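Local atomic coordinates of molybdopterin molybdotransferase (Pyrococcus horikoshii, PDB entry 1UZ5), a protein that probably catalyses the magnesium-dependent insertion of molybdate into adenylyl-molybdopterin, releasing AMP and yielding Mo-molybdopterin in molybdenum cofactor biosynthesis. Residues Glu40-Pro45 / Ala165-Val170; Val153-Arg158 / Lys176-Pro181; Asn217-Glu222 / Arg321-Glu326. One frame throughout, in Å; residues are numbered along the deposited sequence. Where two conformers were deposited one is given.

Contact 1 of 3, residues Glu40-Pro45 / Ala165-Val170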
loop_
_atom_site.group_PDB
_atom_site.type_symbol
_atom_site.label_atom_id
_atom_site.label_comp_id
_atom_site.label_asym_id
_atom_site.label_seq_id
_atom_site.Cartn_x
_atom_site.Cartn_y
_atom_site.Cartn_z
ATOM N N GLU A 40 -4.484 -10.725 -4.272
ATOM C CA GLU A 40 -5.825 -11.195 -3.925
ATOM C C GLU A 40 -6.004 -11.303 -2.422
ATOM O O GLU A 40 -5.025 -11.318 -1.666
ATOM C CB GLU A 40 -6.116 -12.555 -4.567
ATOM C CG GLU A 40 -5.135 -13.648 -4.214
ATOM C CD GLU A 40 -5.517 -14.990 -4.820
ATOM O OE1 GLU A 40 -5.885 -15.029 -6.015
ATOM O OE2 GLU A 40 -5.438 -16.010 -4.104
ATOM N N ASP A 41 -7.259 -11.362 -1.990
ATOM C CA ASP A 41 -7.557 -11.477 -0.571
ATOM C C ASP A 41 -6.887 -12.740 -0.048
ATOM O O ASP A 41 -6.690 -13.702 -0.798
ATOM C CB ASP A 41 -9.070 -11.582 -0.333
ATOM C CG ASP A 41 -9.839 -10.386 -0.868
ATOM O OD1 ASP A 41 -9.421 -9.232 -0.627
ATOM O OD2 ASP A 41 -10.879 -10.604 -1.525
ATOM N N ILE A 42 -6.515 -12.721 1.227
ATOM C CA ILE A 42 -5.899 -13.879 1.868
ATOM C C ILE A 42 -6.669 -14.120 3.161
ATOM O O ILE A 42 -6.808 -13.216 3.986
ATOM C CB ILE A 42 -4.424 -13.633 2.220
ATOM C CG1 ILE A 42 -3.646 -13.252 0.959
ATOM C CG2 ILE A 42 -3.828 -14.891 2.848
ATOM C CD1 ILE A 42 -2.200 -12.893 1.218
ATOM N N TYR A 43 -7.165 -15.340 3.329
ATOM C CA TYR A 43 -7.940 -15.700 4.512
ATOM C C TYR A 43 -7.127 -16.664 5.376
ATOM O O TYR A 43 -6.366 -17.478 4.858
ATOM C CB TYR A 43 -9.255 -16.341 4.066
ATOM C CG TYR A 43 -10.121 -15.417 3.229
ATOM C CD1 TYR A 43 -11.024 -14.539 3.831
ATOM C CD2 TYR A 43 -10.023 -15.411 1.837
ATOM C CE1 TYR A 43 -11.811 -13.676 3.067
ATOM C CE2 TYR A 43 -10.806 -14.545 1.063
ATOM C CZ TYR A 43 -11.693 -13.685 1.684
ATOM O OH TYR A 43 -12.461 -12.829 0.930
ATOM N N SER A 44 -7.277 -16.576 6.691
ATOM C CA SER A 44 -6.501 -17.457 7.559
ATOM C C SER A 44 -6.767 -18.921 7.258
ATOM O O SER A 44 -7.916 -19.353 7.232
ATOM C CB SER A 44 -6.810 -17.196 9.030
ATOM O OG SER A 44 -5.957 -17.991 9.841
ATOM N N PRO A 45 -5.701 -19.699 7.019
ATOM C CA PRO A 45 -5.805 -21.127 6.722
ATOM C C PRO A 45 -5.906 -21.968 7.998
ATOM O O PRO A 45 -6.120 -23.173 7.933
ATOM C CB PRO A 45 -4.515 -21.405 5.963
ATOM C CG PRO A 45 -3.544 -20.532 6.691
ATOM C CD PRO A 45 -4.308 -19.238 6.860
ATOM N N ALA A 165 4.314 -10.516 9.008
ATOM C CA ALA A 165 4.393 -11.250 10.268
ATOM C C ALA A 165 3.092 -12.032 10.467
ATOM O O ALA A 165 3.112 -13.183 10.900
ATOM C CB ALA A 165 4.612 -10.286 11.419
ATOM N N LEU A 166 1.969 -11.396 10.135
ATOM C CA LEU A 166 0.655 -12.019 10.252
ATOM C C LEU A 166 0.574 -13.268 9.388
ATOM O O LEU A 166 0.124 -14.318 9.848
ATOM C CB LEU A 166 -0.447 -11.041 9.828
ATOM C CG LEU A 166 -1.886 -11.569 9.842
ATOM C CD1 LEU A 166 -2.241 -12.110 11.232
ATOM C CD2 LEU A 166 -2.833 -10.446 9.444
ATOM N N LEU A 167 1.007 -13.154 8.132
ATOM C CA LEU A 167 0.974 -14.297 7.233
ATOM C C LEU A 167 1.869 -15.396 7.785
ATOM O O LEU A 167 1.511 -16.571 7.744
ATOM C CB LEU A 167 1.407 -13.891 5.819
ATOM C CG LEU A 167 0.408 -12.954 5.123
ATOM C CD1 LEU A 167 0.964 -12.495 3.778
ATOM C CD2 LEU A 167 -0.924 -13.671 4.931
ATOM N N SER A 168 3.029 -15.016 8.308
ATOM C CA SER A 168 3.941 -15.995 8.887
ATOM C C SER A 168 3.257 -16.691 10.070
ATOM O O SER A 168 3.346 -17.903 10.228
ATOM C CB SER A 168 5.214 -15.309 9.384
ATOM O OG SER A 168 6.050 -16.226 10.080
ATOM N N ALA A 169 2.578 -15.897 10.891
ATOM C CA ALA A 169 1.883 -16.392 12.076
ATOM C C ALA A 169 0.865 -17.494 11.769
ATOM O O ALA A 169 0.556 -18.311 12.634
ATOM C CB ALA A 169 1.205 -15.233 12.794
ATOM N N VAL A 170 0.341 -17.524 10.547
ATOM C CA VAL A 170 -0.622 -18.553 10.193
ATOM C C VAL A 170 -0.033 -19.639 9.292
ATOM O O VAL A 170 -0.768 -20.411 8.683
ATOM C CB VAL A 170 -1.885 -17.947 9.547
ATOM C CG1 VAL A 170 -2.573 -17.030 10.546
ATOM C CG2 VAL A 170 -1.524 -17.183 8.276
#

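Contact 2 of 3, residues Val153-Arg158 / Lys176-Pro181. With SO4 (sulfate ion), chain C.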
loop_
_atom_site.group_PDB
_atom_site.type_symbol
_atom_site.label_atom_id
_atom_site.label_comp_id
_atom_site.label_asym_id
_atom_site.label_seq_id
_atom_site.Cartn_x
_atom_site.Cartn_y
_atom_site.Cartn_z
ATOM N N VAL A 153 -5.545 -10.303 4.739
ATOM C CA VAL A 153 -4.987 -9.275 3.855
ATOM C C VAL A 153 -5.907 -9.077 2.650
ATOM O O VAL A 153 -6.361 -10.051 2.053
ATOM C CB VAL A 153 -3.585 -9.689 3.344
ATOM C CG1 VAL A 153 -3.085 -8.690 2.306
ATOM C CG2 VAL A 153 -2.608 -9.779 4.515
ATOM N N LYS A 154 -6.179 -7.818 2.299
ATOM C CA LYS A 154 -7.053 -7.503 1.163
ATOM C C LYS A 154 -6.300 -7.401 -0.153
ATOM O O LYS A 154 -5.108 -7.108 -0.180
ATOM C CB LYS A 154 -7.770 -6.166 1.364
ATOM C CG LYS A 154 -8.822 -6.122 2.450
ATOM C CD LYS A 154 -9.506 -4.756 2.455
ATOM C CE LYS A 154 -10.488 -4.616 3.612
ATOM N NZ LYS A 154 -11.585 -5.622 3.547
ATOM N N LYS A 155 -7.009 -7.630 -1.251
ATOM C CA LYS A 155 -6.400 -7.501 -2.564
ATOM C C LYS A 155 -6.003 -6.030 -2.663
ATOM O O LYS A 155 -6.763 -5.159 -2.245
ATOM C CB LYS A 155 -7.419 -7.827 -3.655
ATOM C CG LYS A 155 -6.924 -7.587 -5.073
ATOM C CD LYS A 155 -8.053 -7.789 -6.074
ATOM C CE LYS A 155 -7.596 -7.527 -7.496
ATOM N NZ LYS A 155 -8.698 -7.766 -8.469
ATOM N N GLY A 156 -4.816 -5.756 -3.191
ATOM C CA GLY A 156 -4.384 -4.376 -3.331
ATOM C C GLY A 156 -3.732 -3.796 -2.091
ATOM O O GLY A 156 -3.310 -2.639 -2.084
ATOM N N GLU A 157 -3.635 -4.593 -1.035
ATOM C CA GLU A 157 -3.024 -4.112 0.194
ATOM C C GLU A 157 -1.513 -4.247 0.126
ATOM O O GLU A 157 -1.000 -5.239 -0.391
ATOM C CB GLU A 157 -3.543 -4.906 1.394
ATOM C CG GLU A 157 -3.153 -4.315 2.736
ATOM C CD GLU A 157 -3.675 -5.136 3.907
ATOM O OE1 GLU A 157 -4.736 -5.775 3.756
ATOM O OE2 GLU A 157 -3.036 -5.129 4.981
ATOM N N ARG A 158 -0.801 -3.245 0.637
ATOM C CA ARG A 158 0.656 -3.294 0.655
ATOM C C ARG A 158 1.073 -4.134 1.856
ATOM O O ARG A 158 0.494 -4.002 2.930
ATOM C CB ARG A 158 1.247 -1.890 0.797
ATOM C CG ARG A 158 2.776 -1.870 0.775
ATOM C CD ARG A 158 3.325 -0.459 0.976
ATOM N NE ARG A 158 2.960 0.456 -0.107
ATOM C CZ ARG A 158 3.494 0.438 -1.327
ATOM N NH1 ARG A 158 4.428 -0.453 -1.636
ATOM N NH2 ARG A 158 3.095 1.317 -2.237
ATOM N N LYS A 176 0.875 -14.465 -3.125
ATOM C CA LYS A 176 0.621 -14.010 -4.485
ATOM C C LYS A 176 0.563 -12.496 -4.540
ATOM O O LYS A 176 -0.306 -11.872 -3.936
ATOM C CB LYS A 176 -0.696 -14.587 -5.003
ATOM C CG LYS A 176 -0.631 -16.083 -5.299
ATOM C CD LYS A 176 -1.945 -16.585 -5.873
ATOM C CE LYS A 176 -1.844 -18.050 -6.262
ATOM N NZ LYS A 176 -3.105 -18.547 -6.868
ATOM N N VAL A 177 1.500 -11.905 -5.267
ATOM C CA VAL A 177 1.536 -10.456 -5.378
ATOM C C VAL A 177 1.526 -10.031 -6.843
ATOM O O VAL A 177 1.853 -10.817 -7.735
ATOM C CB VAL A 177 2.790 -9.885 -4.683
ATOM C CG1 VAL A 177 2.754 -10.211 -3.193
ATOM C CG2 VAL A 177 4.043 -10.460 -5.318
ATOM N N PHE A 178 1.124 -8.792 -7.087
ATOM C CA PHE A 178 1.094 -8.276 -8.449
ATOM C C PHE A 178 2.519 -8.067 -8.922
ATOM O O PHE A 178 3.380 -7.634 -8.148
ATOM C CB PHE A 178 0.371 -6.928 -8.506
ATOM C CG PHE A 178 -1.121 -7.023 -8.431
ATOM C CD1 PHE A 178 -1.842 -7.651 -9.440
ATOM C CD2 PHE A 178 -1.814 -6.433 -7.378
ATOM C CE1 PHE A 178 -3.230 -7.686 -9.403
ATOM C CE2 PHE A 178 -3.204 -6.462 -7.331
ATOM C CZ PHE A 178 -3.913 -7.089 -8.348
ATOM N N ARG A 179 2.785 -8.398 -10.179
ATOM C CA ARG A 179 4.108 -8.150 -10.733
ATOM C C ARG A 179 4.116 -6.629 -10.859
ATOM O O ARG A 179 3.056 -6.008 -10.934
ATOM C CB ARG A 179 4.259 -8.804 -12.108
ATOM C CG ARG A 179 4.394 -10.315 -12.053
ATOM C CD ARG A 179 4.485 -10.913 -13.447
ATOM N NE ARG A 179 4.570 -12.368 -13.404
ATOM C CZ ARG A 179 5.637 -13.043 -12.989
ATOM N NH1 ARG A 179 6.720 -12.393 -12.580
ATOM N NH2 ARG A 179 5.622 -14.370 -12.980
ATOM N N LYS A 180 5.291 -6.021 -10.859
ATOM C CA LYS A 180 5.346 -4.567 -10.942
ATOM C C LYS A 180 5.110 -4.062 -12.358
ATOM O O LYS A 180 5.801 -4.462 -13.290
ATOM C CB LYS A 180 6.697 -4.064 -10.422
ATOM C CG LYS A 180 6.928 -4.372 -8.950
ATOM C CD LYS A 180 8.300 -3.925 -8.489
ATOM C CE LYS A 180 8.486 -4.180 -7.002
ATOM N NZ LYS A 180 9.837 -3.760 -6.542
ATOM N N PRO A 181 4.106 -3.193 -12.537
ATOM C CA PRO A 181 3.794 -2.633 -13.857
ATOM C C PRO A 181 5.027 -1.852 -14.317
ATOM O O PRO A 181 5.518 -0.985 -13.593
ATOM C CB PRO A 181 2.618 -1.702 -13.571
ATOM C CG PRO A 181 2.009 -2.269 -12.326
ATOM C CD PRO A 181 3.213 -2.633 -11.514
HETATM S S SO4 C . -2.546 0.059 2.311
HETATM O O1 SO4 C . -4.157 -0.014 2.106
HETATM O O2 SO4 C . -2.032 -1.109 1.628
HETATM O O3 SO4 C . -2.076 1.180 1.828
HETATM O O4 SO4 C . -2.394 -0.118 3.732
#

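Contact 3 of 3, residues Asn217-Glu222 / Arg321-Glu326. With SO4 (sulfate ion), chain C.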
loop_
_atom_site.group_PDB
_atom_site.type_symbol
_atom_site.label_atom_id
_atom_site.label_comp_id
_atom_site.label_asym_id
_atom_site.label_seq_id
_atom_site.Cartn_x
_atom_site.Cartn_y
_atom_site.Cartn_z
ATOM N N ASN A 217 8.398 3.807 -8.755
ATOM C CA ASN A 217 8.932 2.736 -7.920
ATOM C C ASN A 217 8.250 2.773 -6.555
ATOM O O ASN A 217 7.884 1.739 -6.003
ATOM C CB ASN A 217 10.443 2.890 -7.721
ATOM C CG ASN A 217 11.238 2.520 -8.954
ATOM O OD1 ASN A 217 10.771 1.764 -9.805
ATOM N ND2 ASN A 217 12.459 3.039 -9.047
ATOM N N GLU A 218 8.075 3.975 -6.019
ATOM C CA GLU A 218 7.450 4.143 -4.717
ATOM C C GLU A 218 6.003 3.683 -4.650
ATOM O O GLU A 218 5.588 3.104 -3.649
ATOM C CB GLU A 218 7.536 5.604 -4.261
ATOM C CG GLU A 218 8.907 6.012 -3.716
ATOM C CD GLU A 218 8.887 7.381 -3.052
ATOM O OE1 GLU A 218 7.824 7.774 -2.526
ATOM O OE2 GLU A 218 9.934 8.057 -3.041
ATOM N N LEU A 219 5.225 3.929 -5.702
ATOM C CA LEU A 219 3.827 3.519 -5.670
ATOM C C LEU A 219 3.617 2.031 -5.960
ATOM O O LEU A 219 2.511 1.522 -5.814
ATOM C CB LEU A 219 2.990 4.387 -6.621
ATOM C CG LEU A 219 3.196 4.327 -8.132
ATOM C CD1 LEU A 219 2.576 3.056 -8.701
ATOM C CD2 LEU A 219 2.540 5.548 -8.761
ATOM N N GLY A 220 4.676 1.337 -6.369
ATOM C CA GLY A 220 4.554 -0.089 -6.629
ATOM C C GLY A 220 4.895 -0.577 -8.023
ATOM O O GLY A 220 4.819 -1.776 -8.298
ATOM N N GLY A 221 5.264 0.334 -8.916
ATOM C CA GLY A 221 5.612 -0.084 -10.260
ATOM C C GLY A 221 7.115 -0.161 -10.428
ATOM O O GLY A 221 7.867 -0.075 -9.455
ATOM N N GLU A 222 7.561 -0.351 -11.663
ATOM C CA GLU A 222 8.985 -0.391 -11.949
ATOM C C GLU A 222 9.298 0.694 -12.976
ATOM O O GLU A 222 8.941 0.571 -14.151
ATOM C CB GLU A 222 9.409 -1.742 -12.513
ATOM C CG GLU A 222 10.922 -1.839 -12.688
ATOM C CD GLU A 222 11.353 -3.059 -13.476
ATOM O OE1 GLU A 222 10.674 -4.105 -13.383
ATOM O OE2 GLU A 222 12.383 -2.978 -14.180
ATOM N N ARG A 321 -4.864 1.264 -10.280
ATOM C CA ARG A 321 -5.858 0.282 -10.696
ATOM C C ARG A 321 -5.192 -1.021 -11.099
ATOM O O ARG A 321 -5.732 -2.098 -10.868
ATOM C CB ARG A 321 -6.685 0.827 -11.855
ATOM C CG ARG A 321 -7.631 1.940 -11.446
ATOM C CD ARG A 321 -8.110 2.706 -12.658
ATOM N NE ARG A 321 -8.890 3.868 -12.237
ATOM C CZ ARG A 321 -9.000 4.996 -12.931
ATOM N NH1 ARG A 321 -9.735 5.990 -12.454
ATOM N NH2 ARG A 321 -8.372 5.135 -14.092
ATOM N N ALA A 322 -4.013 -0.923 -11.699
ATOM C CA ALA A 322 -3.278 -2.111 -12.107
ATOM C C ALA A 322 -2.820 -2.893 -10.872
ATOM O O ALA A 322 -2.545 -4.090 -10.951
ATOM C CB ALA A 322 -2.078 -1.717 -12.928
ATOM N N LEU A 323 -2.735 -2.207 -9.736
ATOM C CA LEU A 323 -2.296 -2.839 -8.495
ATOM C C LEU A 323 -3.461 -3.094 -7.545
ATOM O O LEU A 323 -3.258 -3.304 -6.350
ATOM C CB LEU A 323 -1.250 -1.954 -7.807
ATOM C CG LEU A 323 0.059 -1.760 -8.570
ATOM C CD1 LEU A 323 0.867 -0.653 -7.922
ATOM C CD2 LEU A 323 0.842 -3.058 -8.595
ATOM N N GLY A 324 -4.680 -3.069 -8.084
ATOM C CA GLY A 324 -5.861 -3.297 -7.273
ATOM C C GLY A 324 -6.066 -2.222 -6.226
ATOM O O GLY A 324 -6.793 -2.421 -5.254
ATOM N N ARG A 325 -5.424 -1.079 -6.427
ATOM C CA ARG A 325 -5.520 0.041 -5.497
ATOM C C ARG A 325 -6.451 1.089 -6.090
ATOM O O ARG A 325 -6.506 2.223 -5.616
ATOM C CB ARG A 325 -4.143 0.667 -5.290
ATOM C CG ARG A 325 -3.006 -0.332 -5.266
ATOM C CD ARG A 325 -2.528 -0.585 -3.863
ATOM N NE ARG A 325 -1.842 0.572 -3.296
ATOM C CZ ARG A 325 -1.573 0.702 -2.003
ATOM N NH1 ARG A 325 -1.939 -0.255 -1.158
ATOM N NH2 ARG A 325 -0.941 1.779 -1.553
ATOM N N GLU A 326 -7.162 0.698 -7.143
ATOM C CA GLU A 326 -8.096 1.581 -7.832
ATOM C C GLU A 326 -8.900 2.448 -6.872
ATOM O O GLU A 326 -9.957 2.048 -6.383
ATOM C CB GLU A 326 -9.026 0.743 -8.718
ATOM C CG GLU A 326 -9.191 -0.699 -8.258
ATOM C CD GLU A 326 -9.558 -1.636 -9.396
ATOM O OE1 GLU A 326 -10.616 -1.426 -10.028
ATOM O OE2 GLU A 326 -8.785 -2.583 -9.661
HETATM S S SO4 C . -2.546 0.059 2.311
HETATM O O1 SO4 C . -4.157 -0.014 2.106
HETATM O O2 SO4 C . -2.032 -1.109 1.628
HETATM O O3 SO4 C . -2.076 1.180 1.828
HETATM O O4 SO4 C . -2.394 -0.118 3.732
HETATM O O HOH W 1 0.586 2.369 -4.299
#

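Contact 1 of 3, residues Glu40-Pro45 / Ala165-Val170
Ile42 and Leu167 meet where the short strand 42-43 passes beside helix 161-169, in the MoeA N-terminal region; strand 42-43 pairs antiparallel with strand 151-153, and the helix packs against the side chains that leave this small two-stranded sheet. The inner part of the contact lies here, with Leu167 fully buried. Ile42 points at the helix and reaches Leu167 with two methyls: its CG2 lies 3.8 Å from Leu167 CD2, and its CD1 sits 4.0 Å from the same Leu167 CD2. With CG2 anti to the backbone N and CG1 beside it (chi1 -57°), the isoleucine spreads both branches around that leucine methyl, the two side chains crossing at about a right angle. Ile172 touches both residues and continues the apolar core, with Val175 against Ile42 and Ile30 against Leu167.

Val170, just past the helix, is the other buried wedge. Its CB bond aims at the strand segment, and its two methyls divide the work: CG1 faces the Ser44 hydroxyl, with OG 3.6 Å from Val170 CG1, while CG2 turns to the proline. That serine oxygen, buried against a methyl, is satisfied by a hydrogen bond with Ile46 O.

The solvent side is Pro45, which is exposed yet closely apposed to Val170, meeting it through CG and CD. At this outer edge Pro45 CD lies 3.7 Å from Val170 CG2, and the next ring carbon, Pro45 CG, rests 3.4 Å from the backbone oxygen Val170 O.

Contact 2 of 3, residues Val153-Arg158 / Lys176-Pro181
Gly156 faces Phe178 across the closest approach of the two backbones, with their CA atoms 8.5 Å apart, too far for direct main-chain pairing. The first segment turns here: Lys154 to Glu157 form a type II beta turn, closed by Glu157 N to Lys154 O at 3.0 Å, with Gly156 at positive phi (85°). The second is the end of strand 174-178, running on toward Pro181.

Phe178, whose CB bond points toward the turn, bridges the gap. Lys155, with CG anti to the backbone N and the rest of the chain extended, crosses the phenylalanine at about a right angle; its CE comes in at the ring edge, near the ring plane, 3.8 Å from Phe178 CZ. Within the turn, Glu157, its chain extended, holds its carboxylate beside Lys154 N, which donates to Glu157 OE1 at 2.9 Å, on the anti side and 27° out of the carboxylate plane.

Beyond the turn, Arg158 N points almost straight (179°) at O2 of a sulfate ion, probably from the crystallisation liquor, which Arg325 and Lys328 also bind. The Lys155 contact, made by a methylene at the ring edge, is therefore van der Waals rather than cation-pi in kind, while the main-chain bond to sulfate does not depend on the Arg158 side chain.

Contact 3 of 3, residues Asn217-Glu222 / Arg321-Glu326
Leu323 supplies the apolar half of this contact, reaching from just past the end of helix 304-322 to the end of helix 208-219. With CG anti to its carbonyl carbon (chi1 -64°), it pushes one methyl, CD1, into the helix end at Leu219 and Gly220. Leu323 CD1 lies 3.4 Å from Leu219 O and 3.9 Å from Gly220 CA. The methyl-methyl approach is looser: Leu219 CD1 stays 4.2 Å from Leu323 CD1, the two side chains crossing at about a right angle. Leu319 lies against Leu219 and Pro181 against Leu323, which extends the apolar patch on both residues.

The backbone explains the shape of both partners. Each segment is a helix C-terminus ended by a Schellman motif: Gly220 takes the positive-phi place in one and Gly324 in the other, where Gly324 N bonds back to Arg321 O at 3.1 Å. At Gly220, whose phi of 121° suits glycine, the Leu323 methyl packs directly against the bare CA. This sets the C-terminal ends of helices 208-219 and 304-322 against each other, both largely within the probable molybdopterin-binding region.

Polar links run through water and ion. A water donates to Leu219 O at 2.6 Å and accepts a weak bond from Arg325 NE, a loose bridge between the segments. Kinked at its second and third torsions, the Arg325 chain carries NH1 to the sulfate: Arg325 NH1 to sulfate O2 is 2.9 Å, with O2 at the guanidinium edge and in its plane. A weaker bond runs from the same NH1 to O3, and Gly156 O also accepts from that nitrogen.

How the contacts relate
In space contact 2 lies between contacts 1 and 3, in the narrow middle of the elongated chain; along the sequence the segments of contacts 1 and 2 interleave, and contact 3 follows both. Centres of contacts 1 and 2 lie about 13 Å apart, yet Ile42 N to Val153 O is 2.8 Å, a probable hydrogen bond. Contacts 2 and 3, about 8 Å between centres, are linked by Pro181 O to Glu222 N and by Gly156 O to Arg325 NH1, each 2.9 Å. They also share the sulfate, which by itself does not mark the active site. Contacts 1 and 3 stay about 8 Å apart at their nearest atoms. Contact 2 thus sits between the N-terminal and probable molybdopterin-binding regions.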